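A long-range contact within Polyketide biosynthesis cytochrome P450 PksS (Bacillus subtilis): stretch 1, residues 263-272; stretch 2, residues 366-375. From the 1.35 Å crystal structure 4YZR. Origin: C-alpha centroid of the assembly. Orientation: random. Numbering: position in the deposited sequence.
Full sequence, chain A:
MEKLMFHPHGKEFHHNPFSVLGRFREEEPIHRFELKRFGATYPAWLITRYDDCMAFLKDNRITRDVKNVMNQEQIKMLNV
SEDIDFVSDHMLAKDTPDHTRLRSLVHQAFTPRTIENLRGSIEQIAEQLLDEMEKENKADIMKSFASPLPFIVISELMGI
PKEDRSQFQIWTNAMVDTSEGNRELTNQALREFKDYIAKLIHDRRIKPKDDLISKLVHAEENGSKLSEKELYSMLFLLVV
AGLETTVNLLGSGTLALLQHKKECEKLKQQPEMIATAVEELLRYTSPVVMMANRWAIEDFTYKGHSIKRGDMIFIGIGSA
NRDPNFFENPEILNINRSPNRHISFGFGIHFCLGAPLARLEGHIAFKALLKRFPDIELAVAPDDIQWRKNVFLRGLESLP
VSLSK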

# COMPACT_ATOMS: atom_id res chain seq x y z
N GLU A 263 13.85 -20.19 3.53
CA GLU A 263 13.12 -19.68 2.37
C GLU A 263 13.97 -18.65 1.62
O GLU A 263 13.97 -18.67 0.38
CB GLU A 263 11.81 -19.02 2.82
CG GLU A 263 10.83 -19.99 3.50
CD GLU A 263 10.42 -21.10 2.56
OE1 GLU A 263 9.77 -20.90 1.52
OE2 GLU A 263 10.85 -22.26 2.86
N CYS A 264 14.73 -17.86 2.32
CA CYS A 264 15.66 -16.90 1.68
C CYS A 264 16.67 -17.63 0.76
O CYS A 264 16.90 -17.30 -0.35
CB CYS A 264 16.40 -16.19 2.72
SG CYS A 264 17.33 -14.81 2.00
N GLU A 265 17.19 -18.72 1.31
CA GLU A 265 18.16 -19.56 0.52
C GLU A 265 17.57 -20.19 -0.70
O GLU A 265 18.18 -20.13 -1.77
CB GLU A 265 18.72 -20.64 1.43
CG GLU A 265 19.93 -21.40 0.87
CD GLU A 265 21.09 -20.49 0.56
OE1 GLU A 265 21.43 -19.65 1.42
OE2 GLU A 265 21.63 -20.60 -0.56
N LYS A 266 16.30 -20.62 -0.64
CA LYS A 266 15.64 -21.13 -1.82
C LYS A 266 15.62 -20.11 -2.93
O LYS A 266 15.83 -20.39 -4.08
CB LYS A 266 14.22 -21.60 -1.53
CG LYS A 266 14.16 -22.83 -0.61
CD LYS A 266 12.71 -23.28 -0.40
CE LYS A 266 12.51 -24.40 0.59
NZ LYS A 266 11.13 -24.51 1.14
N LEU A 267 15.22 -18.90 -2.52
CA LEU A 267 15.07 -17.89 -3.54
C LEU A 267 16.42 -17.40 -4.13
O LEU A 267 16.54 -17.11 -5.29
CB LEU A 267 14.36 -16.65 -2.86
CG LEU A 267 14.08 -15.45 -3.80
CD1 LEU A 267 13.32 -15.82 -5.03
CD2 LEU A 267 13.34 -14.32 -2.99
N LYS A 268 17.38 -17.30 -3.28
CA LYS A 268 18.73 -16.93 -3.69
C LYS A 268 19.30 -17.94 -4.70
O LYS A 268 19.83 -17.53 -5.72
CB LYS A 268 19.58 -16.86 -2.47
CG LYS A 268 20.99 -16.42 -2.66
CD LYS A 268 21.64 -16.44 -1.26
CE LYS A 268 21.08 -15.36 -0.37
NZ LYS A 268 21.53 -15.63 1.02
N GLN A 269 19.07 -19.21 -4.46
CA GLN A 269 19.57 -20.28 -5.38
C GLN A 269 18.78 -20.41 -6.61
O GLN A 269 19.31 -20.71 -7.69
CB GLN A 269 19.54 -21.60 -4.66
CG GLN A 269 20.55 -21.63 -3.51
CD GLN A 269 20.76 -23.03 -2.92
OE1 GLN A 269 20.83 -24.04 -3.64
NE2 GLN A 269 20.90 -23.09 -1.61
N GLN A 270 17.46 -20.08 -6.53
CA GLN A 270 16.60 -20.22 -7.69
C GLN A 270 15.76 -18.95 -7.83
O GLN A 270 14.59 -18.92 -7.41
CB GLN A 270 15.64 -21.44 -7.60
CG GLN A 270 14.78 -21.70 -8.89
CD GLN A 270 15.51 -21.44 -10.20
OE1 GLN A 270 15.61 -20.35 -10.70
NE2 GLN A 270 16.12 -22.51 -10.74
N PRO A 271 16.27 -17.97 -8.53
CA PRO A 271 15.53 -16.74 -8.69
C PRO A 271 14.26 -16.87 -9.47
O PRO A 271 13.45 -15.95 -9.46
CB PRO A 271 16.56 -15.79 -9.34
CG PRO A 271 17.91 -16.35 -9.03
CD PRO A 271 17.70 -17.84 -8.95
N GLU A 272 14.01 -17.94 -10.24
CA GLU A 272 12.72 -18.18 -10.85
C GLU A 272 11.55 -18.28 -9.85
O GLU A 272 10.44 -18.14 -10.23
CB GLU A 272 12.71 -19.47 -11.75
CG GLU A 272 11.42 -19.88 -12.55
CD GLU A 272 11.13 -19.03 -13.77
OE1 GLU A 272 12.00 -18.19 -14.15
OE2 GLU A 272 9.99 -19.21 -14.33
N PHE A 366 14.01 -7.49 -4.54
CA PHE A 366 14.41 -8.65 -3.73
C PHE A 366 15.47 -9.44 -4.44
O PHE A 366 16.48 -9.80 -3.81
CB PHE A 366 13.25 -9.53 -3.40
CG PHE A 366 12.17 -8.86 -2.53
CD1 PHE A 366 12.46 -8.15 -1.39
CD2 PHE A 366 10.87 -8.99 -2.88
CE1 PHE A 366 11.35 -7.56 -0.64
CE2 PHE A 366 9.83 -8.44 -2.19
CZ PHE A 366 10.09 -7.72 -1.08
N LYS A 367 15.33 -9.67 -5.73
CA LYS A 367 16.38 -10.41 -6.49
C LYS A 367 17.65 -9.65 -6.42
O LYS A 367 18.75 -10.27 -6.23
CB LYS A 367 15.90 -10.63 -7.87
CG LYS A 367 15.00 -11.77 -8.10
CD LYS A 367 14.55 -11.90 -9.57
CE LYS A 367 15.59 -11.88 -10.63
NZ LYS A 367 14.86 -11.89 -11.96
N ALA A 368 17.67 -8.36 -6.65
CA ALA A 368 18.85 -7.60 -6.74
C ALA A 368 19.55 -7.56 -5.43
O ALA A 368 20.83 -7.65 -5.40
CB ALA A 368 18.61 -6.23 -7.30
N LEU A 369 18.87 -7.37 -4.32
CA LEU A 369 19.46 -7.32 -3.02
C LEU A 369 20.16 -8.63 -2.68
O LEU A 369 21.29 -8.58 -2.18
CB LEU A 369 18.34 -7.04 -1.99
CG LEU A 369 18.78 -6.91 -0.53
CD1 LEU A 369 19.65 -5.70 -0.37
CD2 LEU A 369 17.56 -6.86 0.36
N LEU A 370 19.50 -9.73 -2.94
CA LEU A 370 20.03 -11.11 -2.60
C LEU A 370 21.16 -11.44 -3.53
O LEU A 370 22.13 -12.19 -3.04
CB LEU A 370 18.98 -12.16 -2.64
CG LEU A 370 17.89 -12.01 -1.64
CD1 LEU A 370 16.86 -13.09 -1.94
CD2 LEU A 370 18.44 -12.11 -0.25
N LYS A 371 21.22 -10.94 -4.72
CA LYS A 371 22.34 -11.19 -5.69
C LYS A 371 23.50 -10.41 -5.20
O LYS A 371 24.68 -10.93 -5.18
CB LYS A 371 21.97 -10.77 -7.09
CG LYS A 371 23.07 -11.02 -8.10
CD LYS A 371 22.64 -10.75 -9.53
CE LYS A 371 23.80 -11.16 -10.43
NZ LYS A 371 23.48 -10.75 -11.82
N ARG A 372 23.34 -9.15 -4.81
CA ARG A 372 24.47 -8.32 -4.45
C ARG A 372 24.99 -8.74 -3.11
O ARG A 372 26.27 -8.69 -2.91
CB ARG A 372 24.13 -6.83 -4.42
CG ARG A 372 25.38 -6.01 -4.27
CD ARG A 372 26.16 -5.91 -5.62
NE ARG A 372 25.43 -5.20 -6.64
CZ ARG A 372 25.55 -3.90 -6.92
NH1 ARG A 372 26.35 -3.13 -6.21
NH2 ARG A 372 24.76 -3.30 -7.79
N PHE A 373 24.17 -9.07 -2.15
CA PHE A 373 24.56 -9.32 -0.81
C PHE A 373 24.09 -10.67 -0.38
O PHE A 373 23.25 -10.76 0.47
CB PHE A 373 24.08 -8.21 0.13
CG PHE A 373 24.56 -6.87 -0.23
CD1 PHE A 373 25.92 -6.56 -0.09
CD2 PHE A 373 23.69 -5.87 -0.73
CE1 PHE A 373 26.41 -5.32 -0.42
CE2 PHE A 373 24.15 -4.65 -1.01
CZ PHE A 373 25.54 -4.32 -0.91
N PRO A 374 24.72 -11.75 -0.86
CA PRO A 374 24.28 -13.11 -0.50
C PRO A 374 24.39 -13.41 0.96
O PRO A 374 23.67 -14.28 1.46
CB PRO A 374 25.23 -14.05 -1.28
CG PRO A 374 26.37 -13.25 -1.61
CD PRO A 374 25.89 -11.79 -1.77
N ASP A 375 25.26 -12.71 1.66
CA ASP A 375 25.47 -12.93 3.10
C ASP A 375 24.68 -12.02 4.05
O ASP A 375 24.86 -11.94 5.24
CB ASP A 375 26.98 -12.86 3.45
CG ASP A 375 27.80 -13.93 2.74
OD1 ASP A 375 27.28 -15.01 2.50
OD2 ASP A 375 28.94 -13.63 2.40
O HOH W 1 13.66 -14.57 -12.05

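The contact between these two stretches of PksS is a small, nearly perpendicular helix crossing in which one leucine fills the centre, a lysine hydrogen bond closes one end and a water bridge the other. It illustrates a common principle of helix packing: apolar side chains occupy the crossing point, while long polar side chains lie beside them and bring their ends to backbone oxygens, directly or through a water.

The helices 263-269 and 366-372 run at 91° to one another, with their axes 10.0 Å apart at closest approach. At such an angle they can touch over only a short length, and the surface buried is a modest 370 Å², both sides summed. Leu 370 supplies the largest share. Its CA-to-CB bond points toward the first helix, with chi1 in m and chi2 in t. Leu 370 CD2 lies 3.7 Å from Cys 264 SG, which is near both methyl groups of the leucine, and Leu 370 CD1 lies 3.9 Å from Leu 267 CD2. Cys 264 and Leu 267 are three positions apart, close to one helical turn, and so both can reach the same leucine, Leu 267 with its CA-to-CB bond directed toward the second stretch and Cys 264 with its bond pointing sideways. All three residues are buried, and a thiol and two branched aliphatic chains fill such a site without leaving a charge to satisfy.

Lys 268 combines two roles. Its aliphatic chain runs beside Leu 370, Lys 268 CE coming within 4.2 Å of Leu 370 CD2, and Lys 268 CD approaches Pro 374 CB at 4.3 Å. Although the CA-to-CB bond points sideways, the chain is extended through chi1 and chi2, both t, then turns at chi3 (m), and its end comes nearer to the second stretch. There Lys 268 NZ donates a short hydrogen bond of 2.6 Å to the backbone O of Pro 374. Phe 373 has already left helical phi/psi, so this carbonyl lies just beyond the helix and is available to a side chain. A lysine suits the place because its methylene groups tolerate apolar neighbours while its amino group reaches the Pro 374 carbonyl.

At the other margin the first helix has also ended: Gln 270 departs from helical geometry, and Pro 271 follows with its CA-to-CB bond directed toward the second stretch. Pro 271 CB packs 4.2 Å from Lys 367 CE. The same two residues are joined through water 1, which donates to Pro 271 O at 2.9 Å and accepts from Lys 367 NZ, also at 2.9 Å. Here again a lysine offers methylenes to a proline and its charged end to a carbonyl, this time through solvent.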